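Local coordinates for protein XPF endonuclease (Aeropyrum pernix, PDB 2BGW) that probably acts as a magnesium-binding, structure-specific endonuclease that cuts DNA in nucleotide excision repair, at residues Y43-D47 with L153-E158; F59-L63 with L102-M106; V82-G88 with I115-M121. All coordinates share one frame. Residues are numbered along the deposited sequence.

In the fold
After strands 10-14 and 32-36 the chain reaches strand 43-46, which contact 1 joins to the start of helix 155-165, closing a loop of about a hundred residues. Contacts 2 and 3 are both nested in that loop. Contact 2 brings helix 56-65 against helix 99-112. Contact 3 pairs strand 81-87 with strand 116-120. These two cross, because their segments alternate along the chain, and they touch: Phe59 packs on Val86, and Met106 on Leu117. Together they tie two helices to the side of the nuclease sheet that ends, within this chain, in strand 116-120. Contact 1 ties the same sheet to the helical C-terminal part. All three contacts touch the second subunit.

Contact 1 (Y43-D47 with L153-E158); sequences YLVSD and LSDVRE
Segment 43-47 is extended at Tyr43 and Leu44, kinks at Val45 (psi -43°), is extended again at Ser46 and helical in phi/psi at Asp47 (-63/-19). Segment 153-158 runs from an extended Leu153 into a helix. The CA atoms of Asp47 and Leu153 lie 6.2 Å apart, those of Leu44 and Asp155 8.2 Å. Ser154 is the N-cap: its OG accepts from Arg157 N at 3.0 Å. Arg157 NE to Asp47 OD1 and Arg157 NH2 to Asp47 OD2 are both 2.8 Å; Asp47 chi1 is t. Arg157 NH2 also has a long, weak ion pair with Glu176. Glu158 OE2 lies 3.3 Å from Asp47 OD1, like charges, while Glu158 OE1 is hydrogen-bonded to Tyr79. Tyr12 OH bonds the Leu153 carbonyl. Leu44 and Leu153 (both chi1 t, chi2 p) pack: Leu44 CD2 is 3.5 Å from Leu153 CD1 and Glu158 CG. An N-capped helix start, leading into the helix-hairpin-helix region, is thus held by a bidentate Asp-Arg salt bridge to the ERCC4 nuclease sheet.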
ATOM      1  N   TYR A  43      -3.533  -5.620  -6.884  1.00 29.20           N
ATOM      2  CA  TYR A  43      -4.722  -6.180  -6.288  1.00 28.41           C
ATOM      3  C   TYR A  43      -5.391  -5.180  -5.384  1.00 28.14           C
ATOM      4  O   TYR A  43      -4.760  -4.667  -4.473  1.00 27.65           O
ATOM      5  CB  TYR A  43      -4.385  -7.439  -5.499  1.00 28.20           C
ATOM      6  CG  TYR A  43      -3.939  -8.554  -6.363  1.00 27.73           C
ATOM      7  CD1 TYR A  43      -2.595  -8.704  -6.681  1.00 29.17           C
ATOM      8  CD2 TYR A  43      -4.839  -9.448  -6.888  1.00 26.97           C
ATOM      9  CE1 TYR A  43      -2.155  -9.727  -7.494  1.00 27.64           C
ATOM     10  CE2 TYR A  43      -4.418 -10.482  -7.697  1.00 27.72           C
ATOM     11  CZ  TYR A  43      -3.069 -10.604  -7.996  1.00 28.32           C
ATOM     12  OH  TYR A  43      -2.622 -11.607  -8.803  1.00 29.60           O
ATOM     13  N   LEU A  44      -6.665  -4.910  -5.646  1.00 27.99           N
ATOM     14  CA  LEU A  44      -7.481  -4.138  -4.733  1.00 28.16           C
ATOM     15  C   LEU A  44      -8.171  -5.078  -3.728  1.00 29.12           C
ATOM     16  O   LEU A  44      -9.035  -5.885  -4.077  1.00 29.77           O
ATOM     17  CB  LEU A  44      -8.490  -3.266  -5.503  1.00 27.45           C
ATOM     18  CG  LEU A  44      -9.349  -2.369  -4.596  1.00 26.63           C
ATOM     19  CD1 LEU A  44      -8.576  -1.192  -4.019  1.00 25.62           C
ATOM     20  CD2 LEU A  44     -10.576  -1.902  -5.288  1.00 24.96           C
ATOM     21  N   VAL A  45      -7.819  -4.941  -2.467  1.00 30.14           N
ATOM     22  CA  VAL A  45      -8.230  -5.894  -1.451  1.00 31.50           C
ATOM     23  C   VAL A  45      -9.454  -5.462  -0.615  1.00 32.57           C
ATOM     24  O   VAL A  45     -10.334  -6.251  -0.345  1.00 33.31           O
ATOM     25  CB  VAL A  45      -7.019  -6.234  -0.569  1.00 31.28           C
ATOM     26  CG1 VAL A  45      -7.438  -6.958   0.676  1.00 32.03           C
ATOM     27  CG2 VAL A  45      -6.079  -7.063  -1.360  1.00 30.75           C
ATOM     28  N   SER A  46      -9.503  -4.217  -0.194  1.00 33.57           N
ATOM     29  CA  SER A  46     -10.626  -3.712   0.539  1.00 34.84           C
ATOM     30  C   SER A  46     -10.590  -2.263   0.128  1.00 36.33           C
ATOM     31  O   SER A  46      -9.734  -1.894  -0.668  1.00 36.56           O
ATOM     32  CB  SER A  46     -10.402  -3.899   2.038  1.00 34.59           C
ATOM     33  OG  SER A  46      -9.581  -2.886   2.600  1.00 34.35           O
ATOM     34  N   ASP A  47     -11.489  -1.420   0.640  1.00 38.73           N
ATOM     35  CA  ASP A  47     -11.551  -0.035   0.132  1.00 38.95           C
ATOM     36  C   ASP A  47     -10.270   0.756   0.390  1.00 38.35           C
ATOM     37  O   ASP A  47     -10.009   1.752  -0.264  1.00 38.66           O
ATOM     38  CB  ASP A  47     -12.800   0.749   0.590  1.00 39.76           C
ATOM     39  CG  ASP A  47     -12.967   2.095  -0.198  1.00 42.10           C
ATOM     40  OD1 ASP A  47     -13.335   2.055  -1.420  1.00 46.42           O
ATOM     41  OD2 ASP A  47     -12.680   3.192   0.389  1.00 46.15           O
ATOM     42  N   LEU A 153     -17.012  -2.405  -3.199  1.00 39.69           N
ATOM     43  CA  LEU A 153     -15.701  -2.356  -3.811  1.00 37.92           C
ATOM     44  C   LEU A 153     -15.842  -2.219  -5.306  1.00 37.60           C
ATOM     45  O   LEU A 153     -16.488  -3.045  -5.924  1.00 37.36           O
ATOM     46  CB  LEU A 153     -14.956  -3.650  -3.502  1.00 37.77           C
ATOM     47  CG  LEU A 153     -13.450  -3.827  -3.739  1.00 37.01           C
ATOM     48  CD1 LEU A 153     -12.604  -3.091  -2.702  1.00 36.61           C
ATOM     49  CD2 LEU A 153     -13.104  -5.289  -3.710  1.00 36.72           C
ATOM     50  N   SER A 154     -15.256  -1.172  -5.894  1.00 37.38           N
ATOM     51  CA  SER A 154     -15.136  -1.099  -7.376  1.00 36.64           C
ATOM     52  C   SER A 154     -13.929  -0.318  -7.894  1.00 36.19           C
ATOM     53  O   SER A 154     -13.367   0.546  -7.214  1.00 35.82           O
ATOM     54  CB  SER A 154     -16.414  -0.569  -8.047  1.00 36.73           C
ATOM     55  OG  SER A 154     -16.425   0.841  -8.086  1.00 35.28           O
ATOM     56  N   ASP A 155     -13.551  -0.655  -9.116  1.00 35.88           N
ATOM     57  CA  ASP A 155     -12.465  -0.016  -9.838  1.00 35.57           C
ATOM     58  C   ASP A 155     -12.901   1.382 -10.195  1.00 35.04           C
ATOM     59  O   ASP A 155     -12.101   2.313 -10.100  1.00 35.38           O
ATOM     60  CB  ASP A 155     -12.222  -0.773 -11.124  1.00 35.77           C
ATOM     61  CG  ASP A 155     -13.524  -1.105 -11.828  1.00 37.67           C
ATOM     62  OD1 ASP A 155     -14.590  -1.034 -11.157  1.00 38.95           O
ATOM     63  OD2 ASP A 155     -13.498  -1.420 -13.039  1.00 40.15           O
ATOM     64  N   VAL A 156     -14.170   1.542 -10.578  1.00 33.89           N
ATOM     65  CA  VAL A 156     -14.675   2.854 -10.959  1.00 32.79           C
ATOM     66  C   VAL A 156     -14.600   3.835  -9.802  1.00 32.66           C
ATOM     67  O   VAL A 156     -14.152   4.973  -9.969  1.00 33.40           O
ATOM     68  CB  VAL A 156     -16.083   2.804 -11.507  1.00 32.51           C
ATOM     69  CG1 VAL A 156     -16.627   4.194 -11.605  1.00 32.45           C
ATOM     70  CG2 VAL A 156     -16.097   2.141 -12.869  1.00 31.51           C
ATOM     71  N   ARG A 157     -14.982   3.392  -8.620  1.00 32.16           N
ATOM     72  CA  ARG A 157     -14.790   4.217  -7.439  1.00 32.65           C
ATOM     73  C   ARG A 157     -13.311   4.551  -7.195  1.00 33.00           C
ATOM     74  O   ARG A 157     -12.990   5.659  -6.764  1.00 33.93           O
ATOM     75  CB  ARG A 157     -15.398   3.556  -6.209  1.00 32.29           C
ATOM     76  CG  ARG A 157     -15.185   4.360  -4.957  1.00 34.65           C
ATOM     77  CD  ARG A 157     -15.887   3.766  -3.733  1.00 38.07           C
ATOM     78  NE  ARG A 157     -15.074   3.985  -2.534  1.00 40.32           N
ATOM     79  CZ  ARG A 157     -15.342   4.893  -1.598  1.00 43.44           C
ATOM     80  NH1 ARG A 157     -16.420   5.675  -1.702  1.00 44.62           N
ATOM     81  NH2 ARG A 157     -14.530   5.024  -0.551  1.00 44.57           N
ATOM     82  N   GLU A 158     -12.414   3.610  -7.480  1.00 32.75           N
ATOM     83  CA  GLU A 158     -11.005   3.829  -7.206  1.00 32.82           C
ATOM     84  C   GLU A 158     -10.461   4.979  -8.039  1.00 32.76           C
ATOM     85  O   GLU A 158      -9.758   5.854  -7.539  1.00 32.41           O
ATOM     86  CB  GLU A 158     -10.189   2.544  -7.406  1.00 32.74           C
ATOM     87  CG  GLU A 158     -10.452   1.478  -6.316  1.00 33.76           C
ATOM     88  CD  GLU A 158     -10.478   2.038  -4.880  1.00 35.69           C
ATOM     89  OE1 GLU A 158      -9.447   2.609  -4.430  1.00 35.92           O
ATOM     90  OE2 GLU A 158     -11.532   1.908  -4.199  1.00 36.46           O
TER

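Contact 2 (F59-L63 with L102-M106); sequences FAKSL and LYAAM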
ATOM      1  N   PHE A  59      11.530  -6.890  -7.488  1.00 34.06           N
ATOM      2  CA  PHE A  59      11.761  -5.985  -6.389  1.00 33.98           C
ATOM      3  C   PHE A  59      13.125  -5.355  -6.538  1.00 35.25           C
ATOM      4  O   PHE A  59      13.244  -4.123  -6.525  1.00 35.86           O
ATOM      5  CB  PHE A  59      11.668  -6.656  -5.044  1.00 32.55           C
ATOM      6  CG  PHE A  59      11.786  -5.700  -3.916  1.00 29.73           C
ATOM      7  CD1 PHE A  59      10.688  -4.970  -3.496  1.00 27.40           C
ATOM      8  CD2 PHE A  59      13.000  -5.507  -3.279  1.00 28.93           C
ATOM      9  CE1 PHE A  59      10.792  -4.073  -2.443  1.00 26.55           C
ATOM     10  CE2 PHE A  59      13.115  -4.609  -2.223  1.00 28.40           C
ATOM     11  CZ  PHE A  59      12.006  -3.892  -1.807  1.00 27.75           C
ATOM     12  N   ALA A  60      14.145  -6.206  -6.700  1.00 36.49           N
ATOM     13  CA  ALA A  60      15.532  -5.766  -6.845  1.00 37.15           C
ATOM     14  C   ALA A  60      15.676  -4.851  -8.050  1.00 37.93           C
ATOM     15  O   ALA A  60      16.080  -3.688  -7.903  1.00 37.91           O
ATOM     16  CB  ALA A  60      16.447  -6.947  -6.962  1.00 37.09           C
ATOM     17  N   LYS A  61      15.298  -5.365  -9.221  1.00 38.76           N
ATOM     18  CA  LYS A  61      15.412  -4.630 -10.474  1.00 40.24           C
ATOM     19  C   LYS A  61      14.912  -3.187 -10.314  1.00 40.15           C
ATOM     20  O   LYS A  61      15.667  -2.217 -10.475  1.00 40.27           O
ATOM     21  CB  LYS A  61      14.694  -5.369 -11.597  1.00 40.29           C
ATOM     22  CG  LYS A  61      15.036  -4.849 -12.969  1.00 42.71           C
ATOM     23  CD  LYS A  61      14.103  -5.376 -14.117  1.00 42.75           C
ATOM     24  CE  LYS A  61      14.091  -4.333 -15.313  1.00 44.94           C
ATOM     25  NZ  LYS A  61      13.447  -4.758 -16.607  1.00 45.58           N
ATOM     26  N   SER A  62      13.665  -3.037  -9.911  1.00 40.58           N
ATOM     27  CA  SER A  62      13.101  -1.701  -9.790  1.00 40.91           C
ATOM     28  C   SER A  62      13.736  -0.845  -8.684  1.00 40.41           C
ATOM     29  O   SER A  62      13.667   0.375  -8.765  1.00 40.38           O
ATOM     30  CB  SER A  62      11.607  -1.787  -9.574  1.00 40.88           C
ATOM     31  OG  SER A  62      11.391  -1.982  -8.194  1.00 43.48           O
ATOM     32  N   LEU A  63      14.335  -1.452  -7.656  1.00 40.25           N
ATOM     33  CA  LEU A  63      15.075  -0.649  -6.683  1.00 40.43           C
ATOM     34  C   LEU A  63      16.152   0.109  -7.429  1.00 41.95           C
ATOM     35  O   LEU A  63      16.320   1.298  -7.224  1.00 42.99           O
ATOM     36  CB  LEU A  63      15.705  -1.481  -5.562  1.00 40.11           C
ATOM     37  CG  LEU A  63      16.680  -0.800  -4.564  1.00 39.95           C
ATOM     38  CD1 LEU A  63      16.156   0.505  -3.951  1.00 37.69           C
ATOM     39  CD2 LEU A  63      17.170  -1.741  -3.443  1.00 38.80           C
ATOM     40  N   LEU A 102      19.320  -3.890  -0.837  1.00 36.03           N
ATOM     41  CA  LEU A 102      17.994  -4.479  -0.776  1.00 35.35           C
ATOM     42  C   LEU A 102      17.324  -4.311   0.599  1.00 35.84           C
ATOM     43  O   LEU A 102      16.259  -3.682   0.698  1.00 36.03           O
ATOM     44  CB  LEU A 102      18.032  -5.931  -1.247  1.00 34.31           C
ATOM     45  CG  LEU A 102      18.294  -6.026  -2.750  1.00 33.01           C
ATOM     46  CD1 LEU A 102      18.380  -7.450  -3.233  1.00 31.99           C
ATOM     47  CD2 LEU A 102      17.232  -5.328  -3.527  1.00 32.49           C
ATOM     48  N   TYR A 103      17.963  -4.818   1.654  1.00 35.94           N
ATOM     49  CA  TYR A 103      17.377  -4.760   2.982  1.00 35.91           C
ATOM     50  C   TYR A 103      17.188  -3.306   3.402  1.00 35.79           C
ATOM     51  O   TYR A 103      16.182  -2.971   4.025  1.00 36.22           O
ATOM     52  CB  TYR A 103      18.208  -5.530   4.021  1.00 36.32           C
ATOM     53  CG  TYR A 103      18.268  -7.028   3.800  1.00 37.30           C
ATOM     54  CD1 TYR A 103      19.477  -7.663   3.491  1.00 37.58           C
ATOM     55  CD2 TYR A 103      17.119  -7.822   3.892  1.00 39.41           C
ATOM     56  CE1 TYR A 103      19.547  -9.054   3.276  1.00 36.70           C
ATOM     57  CE2 TYR A 103      17.182  -9.224   3.686  1.00 39.41           C
ATOM     58  CZ  TYR A 103      18.408  -9.820   3.376  1.00 37.48           C
ATOM     59  OH  TYR A 103      18.479 -11.170   3.163  1.00 37.12           O
ATOM     60  N   ALA A 104      18.133  -2.434   3.054  1.00 35.30           N
ATOM     61  CA  ALA A 104      17.997  -1.008   3.382  1.00 34.33           C
ATOM     62  C   ALA A 104      16.739  -0.437   2.732  1.00 34.19           C
ATOM     63  O   ALA A 104      15.984   0.291   3.372  1.00 34.33           O
ATOM     64  CB  ALA A 104      19.218  -0.226   2.971  1.00 33.67           C
ATOM     65  N   ALA A 105      16.502  -0.789   1.478  1.00 33.85           N
ATOM     66  CA  ALA A 105      15.291  -0.362   0.812  1.00 34.61           C
ATOM     67  C   ALA A 105      14.088  -0.812   1.639  1.00 35.10           C
ATOM     68  O   ALA A 105      13.230  -0.007   2.006  1.00 35.27           O
ATOM     69  CB  ALA A 105      15.220  -0.941  -0.599  1.00 34.42           C
ATOM     70  N   MET A 106      14.045  -2.101   1.947  1.00 35.16           N
ATOM     71  CA  MET A 106      12.946  -2.661   2.697  1.00 35.51           C
ATOM     72  C   MET A 106      12.654  -1.834   3.929  1.00 35.13           C
ATOM     73  O   MET A 106      11.532  -1.387   4.121  1.00 35.37           O
ATOM     74  CB  MET A 106      13.272  -4.086   3.080  1.00 35.56           C
ATOM     75  CG  MET A 106      13.357  -4.976   1.886  1.00 35.91           C
ATOM     76  SD  MET A 106      13.854  -6.599   2.405  1.00 37.49           S
ATOM     77  CE  MET A 106      13.538  -7.485   0.858  1.00 36.22           C
TER
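Both segments are helical, and they cross almost at right angles. Their N-to-C directions differ by 85°, and the axes come no closer than 10.8 Å. The nearest CA pairs are Ala60 with Leu102, at 6.7 Å, and Leu63 with Ala105, at 7.5 Å. Within the turns, Leu63 N bonds Phe59 O at 3.1 Å and Met106 N bonds Leu102 O at 3.0 Å. No hydrogen bond links the two helices, so the contact is apolar packing.

Leu102 lies at its centre. Its CD2 is 3.8 Å from Ala60 CA, 3.6 Å from Leu63 CD2 and 4.2 Å from Phe59 CD2. The small Ala60 leaves room for this methyl. It meets the Phe59 ring at the edge. Leu63 points toward the other helix, and its CD2 also reaches Ala105 CB at 3.5 Å. The far end of the Phe59 ring, CZ, lies 4.1 Å from Met106 CG.

The packing belongs to the helical layer on one side of the nuclease sheet. Phe59 is about 10 Å from the bound magnesium, measured from its side chain, and makes no part of the metal site. Helix 67-78 adds Leu68 against Phe59 and Phe69 against Leu63. On the sheet side, Phe59 packs on Val86 of strand 81-87 and Met106 on Leu117 of strand 116-120. Met106 also packs on Met118 of the second subunit.

Contact 3 (V82-G88 with I115-M121); sequences VFIIVEG and IRLMNTM. With SO4 (sulfate ion), chain K.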
ATOM      1  N   VAL A  82      -0.728  -0.010   2.423  1.00 25.68           N
ATOM      2  CA  VAL A  82      -0.065  -0.519   1.226  1.00 25.15           C
ATOM      3  C   VAL A  82       0.719  -1.771   1.563  1.00 24.63           C
ATOM      4  O   VAL A  82       1.589  -1.742   2.410  1.00 24.38           O
ATOM      5  CB  VAL A  82       0.928   0.539   0.626  1.00 25.19           C
ATOM      6  CG1 VAL A  82       1.492   0.049  -0.666  1.00 25.23           C
ATOM      7  CG2 VAL A  82       0.241   1.855   0.385  1.00 23.65           C
ATOM      8  N   PHE A  83       0.425  -2.864   0.885  1.00 24.73           N
ATOM      9  CA  PHE A  83       1.216  -4.075   1.053  1.00 24.90           C
ATOM     10  C   PHE A  83       1.975  -4.267  -0.194  1.00 25.31           C
ATOM     11  O   PHE A  83       1.373  -4.286  -1.272  1.00 25.86           O
ATOM     12  CB  PHE A  83       0.349  -5.315   1.284  1.00 24.44           C
ATOM     13  CG  PHE A  83      -0.229  -5.390   2.667  1.00 25.12           C
ATOM     14  CD1 PHE A  83      -1.553  -5.096   2.892  1.00 22.91           C
ATOM     15  CD2 PHE A  83       0.579  -5.738   3.757  1.00 26.29           C
ATOM     16  CE1 PHE A  83      -2.067  -5.167   4.172  1.00 24.43           C
ATOM     17  CE2 PHE A  83       0.066  -5.796   5.055  1.00 25.49           C
ATOM     18  CZ  PHE A  83      -1.254  -5.508   5.256  1.00 24.61           C
ATOM     19  N   ILE A  84       3.298  -4.383  -0.068  1.00 25.85           N
ATOM     20  CA  ILE A  84       4.099  -4.934  -1.169  1.00 25.74           C
ATOM     21  C   ILE A  84       4.441  -6.346  -0.815  1.00 25.89           C
ATOM     22  O   ILE A  84       4.977  -6.611   0.259  1.00 25.89           O
ATOM     23  CB  ILE A  84       5.379  -4.178  -1.417  1.00 25.81           C
ATOM     24  CG1 ILE A  84       5.056  -2.810  -2.024  1.00 25.45           C
ATOM     25  CG2 ILE A  84       6.244  -4.990  -2.353  1.00 25.26           C
ATOM     26  CD1 ILE A  84       6.107  -1.776  -1.821  1.00 24.32           C
ATOM     27  N   ILE A  85       4.085  -7.259  -1.701  1.00 26.23           N
ATOM     28  CA  ILE A  85       4.328  -8.656  -1.450  1.00 27.39           C
ATOM     29  C   ILE A  85       5.489  -9.075  -2.288  1.00 27.93           C
ATOM     30  O   ILE A  85       5.427  -9.009  -3.516  1.00 27.97           O
ATOM     31  CB  ILE A  85       3.113  -9.546  -1.807  1.00 27.73           C
ATOM     32  CG1 ILE A  85       2.004  -9.380  -0.757  1.00 27.29           C
ATOM     33  CG2 ILE A  85       3.552 -11.009  -1.953  1.00 26.37           C
ATOM     34  CD1 ILE A  85       0.680  -9.914  -1.208  1.00 26.95           C
ATOM     35  N   VAL A  86       6.553  -9.510  -1.628  1.00 28.78           N
ATOM     36  CA  VAL A  86       7.726  -9.959  -2.359  1.00 29.72           C
ATOM     37  C   VAL A  86       7.753 -11.482  -2.470  1.00 30.42           C
ATOM     38  O   VAL A  86       7.821 -12.221  -1.473  1.00 30.04           O
ATOM     39  CB  VAL A  86       9.002  -9.398  -1.769  1.00 29.93           C
ATOM     40  CG1 VAL A  86      10.172  -9.826  -2.609  1.00 30.70           C
ATOM     41  CG2 VAL A  86       8.929  -7.861  -1.695  1.00 29.44           C
ATOM     42  N   GLU A  87       7.666 -11.929  -3.712  1.00 31.27           N
ATOM     43  CA  GLU A  87       7.524 -13.334  -4.029  1.00 32.74           C
ATOM     44  C   GLU A  87       8.869 -13.966  -4.424  1.00 33.65           C
ATOM     45  O   GLU A  87       9.454 -13.613  -5.475  1.00 33.81           O
ATOM     46  CB  GLU A  87       6.522 -13.458  -5.171  1.00 32.80           C
ATOM     47  CG  GLU A  87       6.263 -14.847  -5.704  1.00 33.89           C
ATOM     48  CD  GLU A  87       5.041 -14.849  -6.593  1.00 37.30           C
ATOM     49  OE1 GLU A  87       3.936 -14.570  -6.059  1.00 37.01           O
ATOM     50  OE2 GLU A  87       5.181 -15.107  -7.821  1.00 36.44           O
ATOM     51  N   GLY A  88       9.338 -14.907  -3.602  1.00 33.80           N
ATOM     52  CA  GLY A  88      10.636 -15.522  -3.811  1.00 34.55           C
ATOM     53  C   GLY A  88      11.632 -14.979  -2.802  1.00 35.44           C
ATOM     54  O   GLY A  88      11.313 -14.076  -2.036  1.00 35.20           O
ATOM     55  N   ILE A 115       4.813   1.734   4.212  1.00 29.78           N
ATOM     56  CA  ILE A 115       4.406   0.590   3.402  1.00 29.19           C
ATOM     57  C   ILE A 115       4.654  -0.649   4.215  1.00 28.99           C
ATOM     58  O   ILE A 115       5.458  -0.623   5.146  1.00 29.31           O
ATOM     59  CB  ILE A 115       5.138   0.535   2.065  1.00 29.39           C
ATOM     60  CG1 ILE A 115       4.475   1.467   1.068  1.00 29.56           C
ATOM     61  CG2 ILE A 115       5.084  -0.842   1.441  1.00 29.34           C
ATOM     62  CD1 ILE A 115       5.294   2.700   0.778  1.00 31.46           C
ATOM     63  N   ARG A 116       3.922  -1.715   3.894  1.00 28.70           N
ATOM     64  CA  ARG A 116       3.996  -3.002   4.615  1.00 28.03           C
ATOM     65  C   ARG A 116       4.467  -4.102   3.684  1.00 28.27           C
ATOM     66  O   ARG A 116       4.001  -4.204   2.537  1.00 27.84           O
ATOM     67  CB  ARG A 116       2.644  -3.351   5.249  1.00 27.22           C
ATOM     68  CG  ARG A 116       2.317  -2.443   6.391  1.00 25.19           C
ATOM     69  CD  ARG A 116       0.929  -2.605   6.900  1.00 24.78           C
ATOM     70  NE  ARG A 116       0.737  -1.830   8.121  1.00 25.81           N
ATOM     71  CZ  ARG A 116       1.069  -2.273   9.329  1.00 27.25           C
ATOM     72  NH1 ARG A 116       1.608  -3.474   9.460  1.00 28.22           N
ATOM     73  NH2 ARG A 116       0.884  -1.523  10.408  1.00 26.04           N
ATOM     74  N   LEU A 117       5.419  -4.900   4.167  1.00 28.92           N
ATOM     75  CA  LEU A 117       6.040  -5.938   3.332  1.00 29.64           C
ATOM     76  C   LEU A 117       5.608  -7.286   3.799  1.00 30.42           C
ATOM     77  O   LEU A 117       5.496  -7.504   5.003  1.00 31.24           O
ATOM     78  CB  LEU A 117       7.553  -5.875   3.394  1.00 28.97           C
ATOM     79  CG  LEU A 117       8.193  -4.615   2.828  1.00 30.35           C
ATOM     80  CD1 LEU A 117       9.643  -4.550   3.259  1.00 31.98           C
ATOM     81  CD2 LEU A 117       8.078  -4.515   1.301  1.00 30.23           C
ATOM     82  N   MET A 118       5.320  -8.172   2.852  1.00 31.02           N
ATOM     83  CA  MET A 118       5.158  -9.587   3.137  1.00 31.87           C
ATOM     84  C   MET A 118       6.105 -10.295   2.198  1.00 31.90           C
ATOM     85  O   MET A 118       6.192  -9.923   1.020  1.00 32.23           O
ATOM     86  CB  MET A 118       3.740 -10.071   2.825  1.00 32.05           C
ATOM     87  CG  MET A 118       2.620  -9.347   3.517  1.00 34.20           C
ATOM     88  SD  MET A 118       1.981 -10.057   5.054  1.00 38.65           S
ATOM     89  CE  MET A 118       2.297 -11.795   4.814  1.00 40.22           C
ATOM     90  N   ASN A 119       6.804 -11.312   2.687  1.00 31.87           N
ATOM     91  CA  ASN A 119       7.577 -12.150   1.780  1.00 32.41           C
ATOM     92  C   ASN A 119       6.863 -13.478   1.512  1.00 31.87           C
ATOM     93  O   ASN A 119       6.569 -14.204   2.443  1.00 32.25           O
ATOM     94  CB  ASN A 119       9.011 -12.377   2.311  1.00 33.06           C
ATOM     95  CG  ASN A 119       9.883 -13.190   1.325  1.00 35.83           C
ATOM     96  OD1 ASN A 119      10.463 -14.228   1.670  1.00 36.45           O
ATOM     97  ND2 ASN A 119       9.937 -12.731   0.078  1.00 38.71           N
ATOM     98  N   THR A 120       6.564 -13.798   0.262  1.00 31.35           N
ATOM     99  CA  THR A 120       5.989 -15.115  -0.035  1.00 31.45           C
ATOM    100  C   THR A 120       7.000 -16.033  -0.781  1.00 32.34           C
ATOM    101  O   THR A 120       7.998 -15.554  -1.340  1.00 33.57           O
ATOM    102  CB  THR A 120       4.660 -15.010  -0.834  1.00 31.07           C
ATOM    103  OG1 THR A 120       4.910 -14.505  -2.138  1.00 29.80           O
ATOM    104  CG2 THR A 120       3.686 -14.097  -0.170  1.00 30.53           C
ATOM    105  N   MET A 121       6.762 -17.337  -0.811  1.00 32.13           N
ATOM    106  CA  MET A 121       7.680 -18.218  -1.516  1.00 32.79           C
ATOM    107  C   MET A 121       7.402 -18.437  -2.979  1.00 32.67           C
ATOM    108  O   MET A 121       8.332 -18.606  -3.763  1.00 33.33           O
ATOM    109  CB  MET A 121       7.823 -19.534  -0.795  1.00 32.18           C
ATOM    110  CG  MET A 121       8.685 -19.285   0.384  1.00 33.71           C
ATOM    111  SD  MET A 121       9.069 -20.679   1.398  1.00 35.63           S
ATOM    112  CE  MET A 121      10.208 -21.632   0.376  1.00 36.29           C
TER
HETATM  113  S   SO4 K1016       0.931   2.440  10.790  1.00 67.28           S
HETATM  114  O1  SO4 K1016       2.317   2.831  10.506  1.00 67.08           O
HETATM  115  O2  SO4 K1016       0.135   3.665  10.754  1.00 68.67           O
HETATM  116  O3  SO4 K1016       0.428   1.548   9.717  1.00 67.23           O
HETATM  117  O4  SO4 K1016       0.833   1.841  12.136  1.00 64.66           O
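This is the parallel strand pair of a beta-alpha-beta unit, strand 81-87, helix 99-112 and strand 116-120, in the PD-(D/E)XK-like nuclease fold of the ERCC4 domain. The segments pair in register from Phe83 with Arg116 to Glu87 with Thr120, their axes 4.5 Å apart and 22° from parallel. Arg116 N bonds Val82 O at 2.8 Å, Ile84 N bonds Arg116 O at 2.7 Å, and Met118 N bonds Ile84 O at 3.0 Å. Val86 N to Met118 O, Thr120 N to Val86 O and Gly88 N to Thr120 O are each 2.7 Å. Asn119 ND2 bonds Gly88 O at 2.9 Å and so ties down the strand end.

Phe83, Ile85, Glu87, Arg116, Met118 and Thr120 share one face. There Met118 SD lies 5.5 Å from the centre of the Phe83 ring, an oblique Met-aromatic contact. Glu87 forms a salt bridge with the metal-site residue Arg53 and a hydrogen bond with Thr126. Ile84, Val86, Leu117 and Asn119 take the other face, where Ile84 CB meets Leu117 CD2 at 3.8 Å.

Arg116 NH2 bonds Gly114 O of the second subunit and, at 3.2 Å, O3 of a sulfate probably from the crystallisation liquor; Arg116 of that subunit bonds the sulfate too. Strand 49-55 continues the sheet beside strand 81-87. Helix 123-137 packs on the Phe83 face, and helix 99-112 on Leu117.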